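Local coordinates for LRR receptor-like serine/threonine-protein kinase RGI3 (Arabidopsis thaliana, PDB 5HZ0) that acts through its extracellular leucine-rich repeats as a receptor for RGF peptide hormones, which maintain the root stem cell niche, and pairs with SERK co-receptors, at residues I545-S550 against G569-S574. The protein carries 5 engineered substitutions. Numbering follows the deposited sequence.
With NAG (2-acetamido-2-deoxy-beta-D-glucopyranose), chain D; NAG (2-acetamido-2-deoxy-beta-D-glucopyranose), chain E.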
ATOM      1  N   ILE A 545      -8.498  -8.737 -24.517  1.00 16.77           N
ATOM      2  CA  ILE A 545      -9.199  -7.588 -23.967  1.00 19.05           C
ATOM      3  C   ILE A 545      -9.943  -6.794 -25.036  1.00 20.92           C
ATOM      4  O   ILE A 545     -11.162  -6.650 -24.973  1.00 23.28           O
ATOM      5  CB  ILE A 545      -8.245  -6.636 -23.250  1.00 16.44           C
ATOM      6  CG1 ILE A 545      -7.486  -7.358 -22.128  1.00 14.31           C
ATOM      7  CG2 ILE A 545      -9.014  -5.443 -22.726  1.00  8.75           C
ATOM      8  CD1 ILE A 545      -6.536  -6.451 -21.364  1.00  9.15           C
ATOM      9  N   SER A 546      -9.211  -6.281 -26.018  1.00 20.47           N
ATOM     10  CA  SER A 546      -9.831  -5.445 -27.031  1.00 18.35           C
ATOM     11  C   SER A 546      -9.083  -5.435 -28.357  1.00 12.83           C
ATOM     12  O   SER A 546      -7.859  -5.526 -28.389  1.00  9.83           O
ATOM     13  CB  SER A 546      -9.975  -4.018 -26.498  1.00 25.07           C
ATOM     14  OG  SER A 546     -10.413  -3.141 -27.509  1.00 27.77           O
ATOM     15  N   LEU A 547      -9.839  -5.342 -29.449  1.00 15.75           N
ATOM     16  CA  LEU A 547      -9.294  -5.046 -30.775  1.00 14.14           C
ATOM     17  C   LEU A 547     -10.176  -3.964 -31.408  1.00 12.75           C
ATOM     18  O   LEU A 547     -11.367  -4.188 -31.694  1.00  9.71           O
ATOM     19  CB  LEU A 547      -9.216  -6.307 -31.658  1.00 10.90           C
ATOM     20  CG  LEU A 547      -8.877  -6.196 -33.159  1.00 22.62           C
ATOM     21  CD1 LEU A 547      -7.487  -5.621 -33.398  1.00 11.04           C
ATOM     22  CD2 LEU A 547      -9.018  -7.542 -33.873  1.00 12.11           C
ATOM     23  N   ASN A 548      -9.579  -2.791 -31.612  1.00 10.55           N
ATOM     24  CA  ASN A 548     -10.278  -1.645 -32.165  1.00 12.16           C
ATOM     25  C   ASN A 548      -9.580  -1.249 -33.466  1.00 13.71           C
ATOM     26  O   ASN A 548      -8.445  -0.785 -33.454  1.00  8.57           O
ATOM     27  CB  ASN A 548     -10.265  -0.500 -31.141  1.00  7.79           C
ATOM     28  CG  ASN A 548     -11.218   0.636 -31.487  1.00  7.32           C
ATOM     29  OD1 ASN A 548     -11.581   0.832 -32.647  1.00 13.16           O
ATOM     30  ND2 ASN A 548     -11.594   1.418 -30.459  1.00  6.72           N
ATOM     31  N   LEU A 549     -10.247  -1.520 -34.587  1.00 13.18           N
ATOM     32  CA  LEU A 549      -9.809  -1.075 -35.905  1.00  9.29           C
ATOM     33  C   LEU A 549     -10.598   0.128 -36.448  1.00 14.18           C
ATOM     34  O   LEU A 549     -10.403   0.533 -37.588  1.00 20.21           O
ATOM     35  CB  LEU A 549      -9.766  -2.250 -36.888  1.00 10.12           C
ATOM     36  CG  LEU A 549      -8.776  -3.360 -36.479  1.00 28.40           C
ATOM     37  CD1 LEU A 549      -8.815  -4.526 -37.454  1.00 28.71           C
ATOM     38  CD2 LEU A 549      -7.319  -2.854 -36.314  1.00 11.15           C
ATOM     39  N   SER A 550     -11.499   0.680 -35.635  1.00 13.33           N
ATOM     40  CA  SER A 550     -12.510   1.648 -36.096  1.00 10.75           C
ATOM     41  C   SER A 550     -11.952   2.976 -36.616  1.00 14.42           C
ATOM     42  O   SER A 550     -10.773   3.285 -36.438  1.00 13.16           O
ATOM     43  CB  SER A 550     -13.493   1.974 -34.981  1.00  9.97           C
ATOM     44  OG  SER A 550     -12.886   2.882 -34.068  1.00 10.91           O
ATOM     45  N   GLY A 569     -12.858 -10.317 -26.222  1.00 15.43           N
ATOM     46  CA  GLY A 569     -14.063  -9.851 -25.553  1.00 11.78           C
ATOM     47  C   GLY A 569     -14.715  -8.642 -26.201  1.00 17.66           C
ATOM     48  O   GLY A 569     -15.929  -8.477 -26.134  1.00 21.26           O
ATOM     49  N   VAL A 570     -13.913  -7.799 -26.845  1.00 13.95           N
ATOM     50  CA  VAL A 570     -14.430  -6.575 -27.444  1.00 13.61           C
ATOM     51  C   VAL A 570     -13.851  -6.352 -28.836  1.00 16.90           C
ATOM     52  O   VAL A 570     -12.624  -6.383 -29.021  1.00 17.64           O
ATOM     53  CB  VAL A 570     -14.122  -5.345 -26.564  1.00 14.67           C
ATOM     54  CG1 VAL A 570     -14.561  -4.057 -27.264  1.00  8.76           C
ATOM     55  CG2 VAL A 570     -14.790  -5.482 -25.199  1.00 13.06           C
ATOM     56  N   LEU A 571     -14.722  -6.136 -29.817  1.00 10.34           N
ATOM     57  CA  LEU A 571     -14.254  -5.891 -31.175  1.00 10.47           C
ATOM     58  C   LEU A 571     -15.016  -4.734 -31.817  1.00 12.70           C
ATOM     59  O   LEU A 571     -16.245  -4.750 -31.887  1.00 25.27           O
ATOM     60  CB  LEU A 571     -14.354  -7.167 -32.022  1.00 11.34           C
ATOM     61  CG  LEU A 571     -14.104  -7.017 -33.529  1.00 17.01           C
ATOM     62  CD1 LEU A 571     -12.646  -6.735 -33.860  1.00 11.52           C
ATOM     63  CD2 LEU A 571     -14.575  -8.239 -34.277  1.00 19.72           C
ATOM     64  N   ASP A 572     -14.275  -3.727 -32.261  1.00  9.56           N
ATOM     65  CA  ASP A 572     -14.822  -2.557 -32.926  1.00  9.12           C
ATOM     66  C   ASP A 572     -14.083  -2.325 -34.256  1.00 17.03           C
ATOM     67  O   ASP A 572     -12.908  -1.913 -34.278  1.00 14.01           O
ATOM     68  CB  ASP A 572     -14.623  -1.351 -32.010  1.00  8.33           C
ATOM     69  CG  ASP A 572     -15.426  -0.135 -32.435  1.00 13.64           C
ATOM     70  OD1 ASP A 572     -15.858  -0.077 -33.599  1.00 18.08           O
ATOM     71  OD2 ASP A 572     -15.622   0.772 -31.596  1.00 10.91           O
ATOM     72  N   VAL A 573     -14.784  -2.621 -35.347  1.00  9.72           N
ATOM     73  CA  VAL A 573     -14.375  -2.362 -36.725  1.00  9.95           C
ATOM     74  C   VAL A 573     -15.117  -1.183 -37.374  1.00  9.56           C
ATOM     75  O   VAL A 573     -14.959  -0.907 -38.561  1.00 12.84           O
ATOM     76  CB  VAL A 573     -14.497  -3.642 -37.604  1.00 10.80           C
ATOM     77  CG1 VAL A 573     -13.485  -4.686 -37.160  1.00 11.23           C
ATOM     78  CG2 VAL A 573     -15.918  -4.219 -37.542  1.00 11.04           C
ATOM     79  N   SER A 574     -15.944  -0.509 -36.592  1.00  9.03           N
ATOM     80  CA  SER A 574     -16.906   0.461 -37.107  1.00  8.73           C
ATOM     81  C   SER A 574     -16.269   1.638 -37.841  1.00 11.15           C
ATOM     82  O   SER A 574     -15.068   1.888 -37.703  1.00 11.83           O
ATOM     83  CB  SER A 574     -17.725   1.015 -35.956  1.00  8.20           C
ATOM     84  OG  SER A 574     -16.935   1.926 -35.210  1.00  7.61           O
TER
HETATM   85  C1  NAG D 703     -12.508   2.514 -30.747  1.00  6.30           C
HETATM   86  C2  NAG D 703     -13.256   2.778 -29.442  1.00  5.89           C
HETATM   87  C3  NAG D 703     -14.142   4.027 -29.545  1.00  6.45           C
HETATM   88  C4  NAG D 703     -13.303   5.225 -30.011  1.00  5.40           C
HETATM   89  C5  NAG D 703     -12.715   4.832 -31.366  1.00  5.48           C
HETATM   90  C6  NAG D 703     -11.886   5.923 -32.039  1.00 11.05           C
HETATM   91  C7  NAG D 703     -14.207   1.022 -27.955  1.00  7.15           C
HETATM   92  C8  NAG D 703     -15.015  -0.251 -27.938  1.00  6.98           C
HETATM   93  N2  NAG D 703     -14.009   1.572 -29.155  1.00  6.36           N
HETATM   94  O3  NAG D 703     -14.750   4.264 -28.299  1.00 10.69           O
HETATM   95  O4  NAG D 703     -13.988   6.488 -30.025  1.00  4.84           O
HETATM   96  O5  NAG D 703     -11.891   3.703 -31.208  1.00  5.91           O
HETATM   97  O6  NAG D 703     -10.820   6.332 -31.205  1.00  4.89           O
HETATM   98  O7  NAG D 703     -13.790   1.497 -26.899  1.00  7.15           O
HETATM   99  C1  NAG E 704     -18.782   0.752 -30.897  1.00  7.19           C
HETATM  100  C2  NAG E 704     -18.404   2.190 -30.519  1.00 11.41           C
HETATM  101  C3  NAG E 704     -17.872   2.323 -29.087  1.00 11.96           C
HETATM  102  C4  NAG E 704     -18.730   1.559 -28.085  1.00 13.16           C
HETATM  103  C5  NAG E 704     -18.993   0.146 -28.608  1.00 14.95           C
HETATM  104  C6  NAG E 704     -19.945  -0.644 -27.723  1.00 16.13           C
HETATM  105  C7  NAG E 704     -17.474   3.951 -31.917  1.00  5.99           C
HETATM  106  C8  NAG E 704     -16.455   4.318 -32.960  1.00  6.07           C
HETATM  107  N2  NAG E 704     -17.427   2.704 -31.464  1.00  6.41           N
HETATM  108  O3  NAG E 704     -17.931   3.673 -28.720  1.00 11.24           O
HETATM  109  O4  NAG E 704     -18.128   1.596 -26.800  1.00 14.36           O
HETATM  110  O5  NAG E 704     -19.598   0.218 -29.885  1.00 10.61           O
HETATM  111  O6  NAG E 704     -21.229  -0.053 -27.778  1.00 18.98           O
HETATM  112  O7  NAG E 704     -18.284   4.774 -31.493  1.00  5.58           O
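Leu547 and Asn548 pair with Leu571 and Asp572 as parallel neighbours, strands 546-548 and 570-572 running 1° apart with their axes 4.9 Å from each other. Three backbone hydrogen bonds join the two segments: Leu547 N to Val570 O, Asp572 N to Leu547 O, and Leu549 N to Asp572 O, the last at 2.7 Å. On one face Leu547 and Leu571 lie side by side and point the same way, CD2 of Leu547 meeting CD1 of Leu571 at 3.7 Å. Asn548 and Asp572 occupy the other face, each with CG anti to the backbone N (chi1 -168° and -167°). This places OD1 of each where the serine two residues on can grip it twice: Asn548 OD1 accepts from Ser550 N and OG in its carbonyl plane, and Asp572 OD1 accepts from Ser574 N and OG, making an Asx turn in each of two adjacent repeats. Asn548 ND2 and Asp572 OD2, the other polar ends, meet glycans. Asn548 ND2 is covalently bonded to C1 of N-acetylglucosamine D, whose N2 donates to Asp572 OD2 at 3.0 Å; N2 of N-acetylglucosamine E donates to the same oxygen. One carboxylate thus fixes its own turn through OD1 and holds two sugars through OD2, which probably favours its ionised form. The repeated pattern is that of the leucine-rich-repeat solenoid: Leu547 and Leu571 turned into the interior, Asn548 and Asp572 onto the concave surface. Leu549 O accepts from Asn552 of its own repeat and from Asn576 of the next. Strand 521-523 flanks 546-548, with Leu522 against Leu547, and strand 593-595 flanks 570-572, with Leu594 against Leu571.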